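Long-range contacts in leucine aminopeptidase (Legionella pneumophila, PDB 5GNE), which probably acts as a zinc-dependent aminopeptidase of the M28 family, removing residues from the N-terminus of peptide substrates: residues Ile186-His191 with Arg228-Ile233; Val262-Gln267 with Ser316-Trp321. All coordinates share one frame; numbering follows the deposited sequence.

Interaction 1: residues Ile186-His191 with Arg228-Ile233; sequences IVIGAH and RPIYFI. With ZN (zinc ion), chain D; SO4 (sulfate ion), chain E.
The Y231 ring turns an edge to the carbonyl oxygen of I186, which lies near the ring plane; Y231 CD1 is 3.8 Å from I186 O. V187 CG2 comes in obliquely, and F252 meets the same ring edge-to-face. On the other side of the sheet, I188 and F232 run alongside each other in the same direction, and I188 CG1 approaches F232 CE2 obliquely at 3.9 Å. A sulfate sits against the rim of the R228 guanidinium, level with it: NH1 donates to one sulfate oxygen and NH2 to another, NH1 also binding the backbone O of E184; the ion is probably from the crystallisation liquor. The backbones are neighbouring parallel strands, 8° apart in direction, joined through helix 202-221 as a beta-alpha-beta crossover. Five hydrogen bonds alternate along them, from I186 N to P229 O down to A190 N to I233 O. The shortest, Y231 N to I186 O at 2.7 Å, is nearly straight at 172°. Between these bonds, CA-H groups of I230, F232 and G189 also lean on carbonyl oxygens. I186, I188, I230 and F232 share one face; there CD1 of I186 touches CD1 of I230 at 3.7 Å. I186 CD1 also lies 3.8 Å from R228 CD, the two side chains meeting at about a right angle. Helix 355-373 covers I186, I230 and F232, and helix 202-221 covers I188. On the opposite face, V187 CG1, anti to its backbone N (chi1 175°), reaches I233 CD1 at 3.6 Å. Five bonds thus satisfy buried peptide groups between the strands, leaving largely apolar side chains to pack on both faces; polar R228 lies at one end, and at the other the C-terminal end of strand 185-191 carries H191 to the metal, its NE2 2.3 Å from zinc and its ND1 bonded to D193.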
loop_
_atom_site.group_PDB
_atom_site.type_symbol
_atom_site.label_atom_id
_atom_site.label_comp_id
_atom_site.label_asym_id
_atom_site.label_seq_id
_atom_site.Cartn_x
_atom_site.Cartn_y
_atom_site.Cartn_z
ATOM N N ILE A 186 14.684 0.312 -2.139
ATOM C CA ILE A 186 13.632 -0.639 -1.905
ATOM C C ILE A 186 12.536 0.135 -1.227
ATOM O O ILE A 186 12.818 0.989 -0.414
ATOM C CB ILE A 186 14.104 -1.816 -1.068
ATOM C CG1 ILE A 186 15.157 -2.580 -1.854
ATOM C CG2 ILE A 186 12.965 -2.776 -0.774
ATOM C CD1 ILE A 186 15.956 -3.458 -0.960
ATOM N N VAL A 187 11.294 -0.107 -1.633
ATOM C CA VAL A 187 10.154 0.570 -1.045
ATOM C C VAL A 187 9.193 -0.431 -0.389
ATOM O O VAL A 187 8.784 -1.438 -1.004
ATOM C CB VAL A 187 9.395 1.412 -2.091
ATOM C CG1 VAL A 187 8.139 2.004 -1.490
ATOM C CG2 VAL A 187 10.287 2.510 -2.644
ATOM N N ILE A 188 8.836 -0.131 0.847
ATOM C CA ILE A 188 7.777 -0.802 1.572
ATOM C C ILE A 188 6.657 0.208 1.820
ATOM O O ILE A 188 6.918 1.329 2.297
ATOM C CB ILE A 188 8.244 -1.325 2.966
ATOM C CG1 ILE A 188 9.654 -1.913 2.904
ATOM C CG2 ILE A 188 7.219 -2.298 3.538
ATOM C CD1 ILE A 188 9.748 -3.124 2.007
ATOM N N GLY A 189 5.418 -0.167 1.570
ATOM C CA GLY A 189 4.326 0.766 1.761
ATOM C C GLY A 189 3.083 0.099 2.305
ATOM O O GLY A 189 2.878 -1.102 2.131
ATOM N N ALA A 190 2.252 0.893 2.968
ATOM C CA ALA A 190 0.946 0.453 3.449
ATOM C C ALA A 190 0.098 1.702 3.527
ATOM O O ALA A 190 0.640 2.791 3.604
ATOM C CB ALA A 190 1.074 -0.224 4.820
ATOM N N HIS A 191 -1.213 1.591 3.489
ATOM C CA HIS A 191 -2.013 2.800 3.597
ATOM C C HIS A 191 -2.579 2.984 4.999
ATOM O O HIS A 191 -2.953 2.015 5.655
ATOM C CB HIS A 191 -3.118 2.826 2.541
ATOM C CG HIS A 191 -4.284 1.915 2.793
ATOM N ND1 HIS A 191 -5.392 2.323 3.504
ATOM C CD2 HIS A 191 -4.570 0.680 2.326
ATOM C CE1 HIS A 191 -6.293 1.352 3.519
ATOM N NE2 HIS A 191 -5.825 0.344 2.810
ATOM N N ARG A 228 21.481 -0.385 0.203
ATOM C CA ARG A 228 20.528 0.416 -0.567
ATOM C C ARG A 228 19.705 1.192 0.429
ATOM O O ARG A 228 19.490 0.699 1.526
ATOM C CB ARG A 228 19.573 -0.459 -1.365
ATOM C CG ARG A 228 20.216 -1.607 -2.059
ATOM C CD ARG A 228 19.182 -2.463 -2.805
ATOM N NE ARG A 228 19.892 -3.157 -3.871
ATOM C CZ ARG A 228 20.365 -2.565 -4.959
ATOM N NH1 ARG A 228 20.166 -1.275 -5.163
ATOM N NH2 ARG A 228 21.014 -3.274 -5.847
ATOM N N PRO A 229 19.169 2.356 0.037
ATOM C CA PRO A 229 18.122 2.976 0.855
ATOM C C PRO A 229 16.872 2.091 0.922
ATOM O O PRO A 229 16.482 1.506 -0.093
ATOM C CB PRO A 229 17.805 4.270 0.118
ATOM C CG PRO A 229 18.933 4.447 -0.875
ATOM C CD PRO A 229 19.396 3.084 -1.218
ATOM N N ILE A 230 16.241 2.049 2.092
ATOM C CA ILE A 230 14.975 1.378 2.272
ATOM C C ILE A 230 13.949 2.417 2.645
ATOM O O ILE A 230 14.121 3.131 3.615
ATOM C CB ILE A 230 15.030 0.332 3.401
ATOM C CG1 ILE A 230 16.264 -0.541 3.241
ATOM C CG2 ILE A 230 13.743 -0.500 3.417
ATOM C CD1 ILE A 230 16.400 -1.200 1.878
ATOM N N TYR A 231 12.863 2.477 1.898
ATOM C CA TYR A 231 11.784 3.391 2.231
ATOM C C TYR A 231 10.653 2.695 2.957
ATOM O O TYR A 231 10.256 1.554 2.630
ATOM C CB TYR A 231 11.220 4.069 0.969
ATOM C CG TYR A 231 12.115 5.117 0.368
ATOM C CD1 TYR A 231 13.153 4.770 -0.491
ATOM C CD2 TYR A 231 11.902 6.468 0.640
ATOM C CE1 TYR A 231 13.984 5.752 -1.048
ATOM C CE2 TYR A 231 12.719 7.448 0.087
ATOM C CZ TYR A 231 13.759 7.078 -0.752
ATOM O OH TYR A 231 14.569 8.037 -1.302
ATOM N N PHE A 232 10.109 3.384 3.939
ATOM C CA PHE A 232 8.887 2.906 4.541
ATOM C C PHE A 232 7.859 4.004 4.378
ATOM O O PHE A 232 8.117 5.149 4.734
ATOM C CB PHE A 232 9.087 2.535 6.000
ATOM C CG PHE A 232 10.108 1.450 6.210
ATOM C CD1 PHE A 232 11.458 1.769 6.334
ATOM C CD2 PHE A 232 9.726 0.121 6.294
ATOM C CE1 PHE A 232 12.404 0.775 6.526
ATOM C CE2 PHE A 232 10.659 -0.870 6.482
ATOM C CZ PHE A 232 12.000 -0.548 6.604
ATOM N N ILE A 233 6.716 3.657 3.796
ATOM C CA ILE A 233 5.707 4.625 3.437
ATOM C C ILE A 233 4.318 4.344 4.002
ATOM O O ILE A 233 3.822 3.221 3.982
ATOM C CB ILE A 233 5.597 4.761 1.897
ATOM C CG1 ILE A 233 6.982 5.055 1.297
ATOM C CG2 ILE A 233 4.685 5.892 1.546
ATOM C CD1 ILE A 233 7.015 5.176 -0.182
HETATM ZN ZN ZN D . -6.598 -1.647 1.986
HETATM S S SO4 E . 21.904 -1.017 -8.474
HETATM O O1 SO4 E . 23.145 -1.221 -7.724
HETATM O O2 SO4 E . 21.175 -2.281 -8.624
HETATM O O3 SO4 E . 21.071 -0.043 -7.781
HETATM O O4 SO4 E . 22.239 -0.484 -9.792
#

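Interaction 2: residues Val262-Gln267 with Ser316-Trp321; sequences VMQLDQ and SDHVNW. With ZN (zinc ion), chain D.
D266 and S316 meet at the zinc site, where residues 262-267, on a central strand of the alpha/beta fold of M28 peptidases, face residues 316-321. Both carboxylate oxygens of D266 reach the metal, OD1 at 2.0 Å and OD2 at 2.5 Å, an uneven two-oxygen grip; H191 and D204 also bind this ion. The OG of S316 donates to D266 OD2 at 2.5 Å on the anti lone pair, away from OD1, so OD2 serves metal and hydroxyl together; this bond, with the metal, would restrict rotation of the carboxylate. Behind the serine comes Q264, whose chain bends at chi2 (71°) to bring the amide across. Its NE2 gives hydrogen bonds to S316 OG at 3.0 Å and to D317 OD2 at 3.1 Å, both bent and tilted out of the amide plane; the Q264 amide and the D317 carboxylate are turned 76° against each other. S316 OG is thus held between a donor and an acceptor, in a second shell where one amide nitrogen ties D317 and S316 together and S316 in turn holds D266. D317 is anchored by S245, which binds its OD1. Next to this group Q264 CB packs on H318 CB at 3.9 Å, and the H318 ring meets that of Y330. Farther along, W321 crosses V262 at about a right angle and pins its NE1 to Y235 OH, while F252 and F326 meet the indole edge-to-face. Both methyls of V262 rest against the indole: CG2 lies toward the rim near CD2 and CE3, and CG1 sits 3.7 Å from the centroid of the W321 five-membered ring, 11° off its normal.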
loop_
_atom_site.group_PDB
_atom_site.type_symbol
_atom_site.label_atom_id
_atom_site.label_comp_id
_atom_site.label_asym_id
_atom_site.label_seq_id
_atom_site.Cartn_x
_atom_site.Cartn_y
_atom_site.Cartn_z
ATOM N N VAL A 262 9.216 -2.726 -5.008
ATOM C CA VAL A 262 8.162 -2.197 -4.170
ATOM C C VAL A 262 7.292 -3.340 -3.615
ATOM O O VAL A 262 6.811 -4.212 -4.362
ATOM C CB VAL A 262 7.282 -1.184 -4.960
ATOM C CG1 VAL A 262 6.176 -0.609 -4.050
ATOM C CG2 VAL A 262 8.138 -0.054 -5.530
ATOM N N MET A 263 7.119 -3.328 -2.295
ATOM C CA MET A 263 6.202 -4.219 -1.580
ATOM C C MET A 263 5.019 -3.455 -1.033
ATOM O O MET A 263 5.184 -2.422 -0.400
ATOM C CB MET A 263 6.887 -4.898 -0.420
ATOM C CG MET A 263 5.961 -5.859 0.416
ATOM S SD MET A 263 6.853 -6.767 1.629
ATOM C CE MET A 263 7.359 -8.081 0.637
ATOM N N GLN A 264 3.821 -3.971 -1.299
ATOM C CA GLN A 264 2.598 -3.392 -0.762
ATOM C C GLN A 264 2.004 -4.297 0.271
ATOM O O GLN A 264 1.782 -5.501 0.028
ATOM C CB GLN A 264 1.582 -3.128 -1.865
ATOM C CG GLN A 264 0.227 -2.686 -1.380
ATOM C CD GLN A 264 0.168 -1.284 -0.818
ATOM O OE1 GLN A 264 1.178 -0.585 -0.719
ATOM N NE2 GLN A 264 -1.052 -0.858 -0.436
ATOM N N LEU A 265 1.732 -3.711 1.425
ATOM C CA LEU A 265 1.117 -4.412 2.527
ATOM C C LEU A 265 -0.270 -3.855 2.746
ATOM O O LEU A 265 -0.435 -2.832 3.402
ATOM C CB LEU A 265 1.971 -4.251 3.779
ATOM C CG LEU A 265 3.354 -4.913 3.662
ATOM C CD1 LEU A 265 4.290 -4.416 4.746
ATOM C CD2 LEU A 265 3.220 -6.451 3.741
ATOM N N ASP A 266 -1.269 -4.531 2.207
ATOM C CA ASP A 266 -2.640 -4.135 2.412
ATOM C C ASP A 266 -3.423 -5.370 2.904
ATOM O O ASP A 266 -3.667 -6.306 2.142
ATOM C CB ASP A 266 -3.169 -3.549 1.105
ATOM C CG ASP A 266 -4.427 -2.758 1.276
ATOM O OD1 ASP A 266 -4.973 -2.716 2.398
ATOM O OD2 ASP A 266 -4.848 -2.141 0.275
ATOM N N GLN A 267 -3.876 -5.310 4.157
ATOM C CA GLN A 267 -4.468 -6.454 4.883
ATOM C C GLN A 267 -3.487 -7.594 5.085
ATOM O O GLN A 267 -3.371 -8.493 4.246
ATOM C CB GLN A 267 -5.716 -6.969 4.196
ATOM C CG GLN A 267 -6.804 -5.952 4.223
ATOM C CD GLN A 267 -7.855 -6.237 3.198
ATOM O OE1 GLN A 267 -8.478 -7.296 3.217
ATOM N NE2 GLN A 267 -8.066 -5.297 2.295
ATOM N N SER A 316 -5.107 -1.611 -5.195
ATOM C CA SER A 316 -4.417 -1.044 -4.057
ATOM C C SER A 316 -3.219 -0.247 -4.531
ATOM O O SER A 316 -2.971 -0.171 -5.738
ATOM C CB SER A 316 -3.992 -2.153 -3.092
ATOM O OG SER A 316 -3.583 -1.603 -1.854
ATOM N N ASP A 317 -2.453 0.311 -3.597
ATOM C CA ASP A 317 -1.463 1.326 -3.960
ATOM C C ASP A 317 -0.392 0.834 -4.932
ATOM O O ASP A 317 0.180 1.635 -5.667
ATOM C CB ASP A 317 -0.817 1.892 -2.696
ATOM C CG ASP A 317 -1.846 2.544 -1.784
ATOM O OD1 ASP A 317 -2.455 3.529 -2.235
ATOM O OD2 ASP A 317 -2.052 2.075 -0.628
ATOM N N HIS A 318 -0.119 -0.473 -4.926
ATOM C CA HIS A 318 0.853 -1.056 -5.841
ATOM C C HIS A 318 0.569 -0.654 -7.290
ATOM O O HIS A 318 1.499 -0.426 -8.064
ATOM C CB HIS A 318 0.885 -2.582 -5.697
ATOM C CG HIS A 318 -0.383 -3.258 -6.096
ATOM N ND1 HIS A 318 -1.566 -3.085 -5.407
ATOM C CD2 HIS A 318 -0.662 -4.099 -7.120
ATOM C CE1 HIS A 318 -2.522 -3.791 -5.987
ATOM N NE2 HIS A 318 -1.999 -4.416 -7.029
ATOM N N VAL A 319 -0.710 -0.499 -7.607
ATOM C CA VAL A 319 -1.176 -0.087 -8.936
ATOM C C VAL A 319 -0.540 1.220 -9.405
ATOM O O VAL A 319 -0.180 1.352 -10.575
ATOM C CB VAL A 319 -2.724 0.005 -8.947
ATOM C CG1 VAL A 319 -3.249 0.798 -10.126
ATOM C CG2 VAL A 319 -3.309 -1.411 -8.956
ATOM N N ASN A 320 -0.414 2.197 -8.523
ATOM C CA ASN A 320 0.252 3.439 -8.912
ATOM C C ASN A 320 1.737 3.238 -9.253
ATOM O O ASN A 320 2.270 3.856 -10.187
ATOM C CB ASN A 320 0.064 4.488 -7.841
ATOM C CG ASN A 320 -1.338 5.076 -7.863
ATOM O OD1 ASN A 320 -1.856 5.408 -8.925
ATOM N ND2 ASN A 320 -1.976 5.168 -6.695
ATOM N N TRP A 321 2.404 2.350 -8.527
ATOM C CA TRP A 321 3.775 2.040 -8.890
ATOM C C TRP A 321 3.872 1.327 -10.260
ATOM O O TRP A 321 4.676 1.729 -11.107
ATOM C CB TRP A 321 4.447 1.192 -7.788
ATOM C CG TRP A 321 4.669 1.946 -6.509
ATOM C CD1 TRP A 321 3.856 1.940 -5.418
ATOM C CD2 TRP A 321 5.756 2.866 -6.196
ATOM N NE1 TRP A 321 4.370 2.779 -4.429
ATOM C CE2 TRP A 321 5.531 3.348 -4.877
ATOM C CE3 TRP A 321 6.893 3.300 -6.889
ATOM C CZ2 TRP A 321 6.394 4.250 -4.243
ATOM C CZ3 TRP A 321 7.770 4.215 -6.249
ATOM C CH2 TRP A 321 7.508 4.676 -4.946
HETATM ZN ZN ZN D . -6.598 -1.647 1.986
#

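Overall arrangement
Interactions 1 and 2 follow one another along the chain, the first closing before the second opens, and their centres lie about 11 Å apart. They share the mixed eight-stranded sheet, in which strand 185-191 runs between strands 230-235 and 259-264. Backbone bonds join them directly: V187 O is 2.8 Å from M263 N, and G189 O is 2.9 Å from L265 N, both probable hydrogen bonds. Interaction 1 builds sheet and hydrophobic core, whereas interaction 2 ties the sheet to helix 318-323. Both finish at the same zinc ion: H191, ending strand 185-191, and D266, near the C-terminal end of the neighbouring parallel strand, bring two ligands together, D204 also binding it.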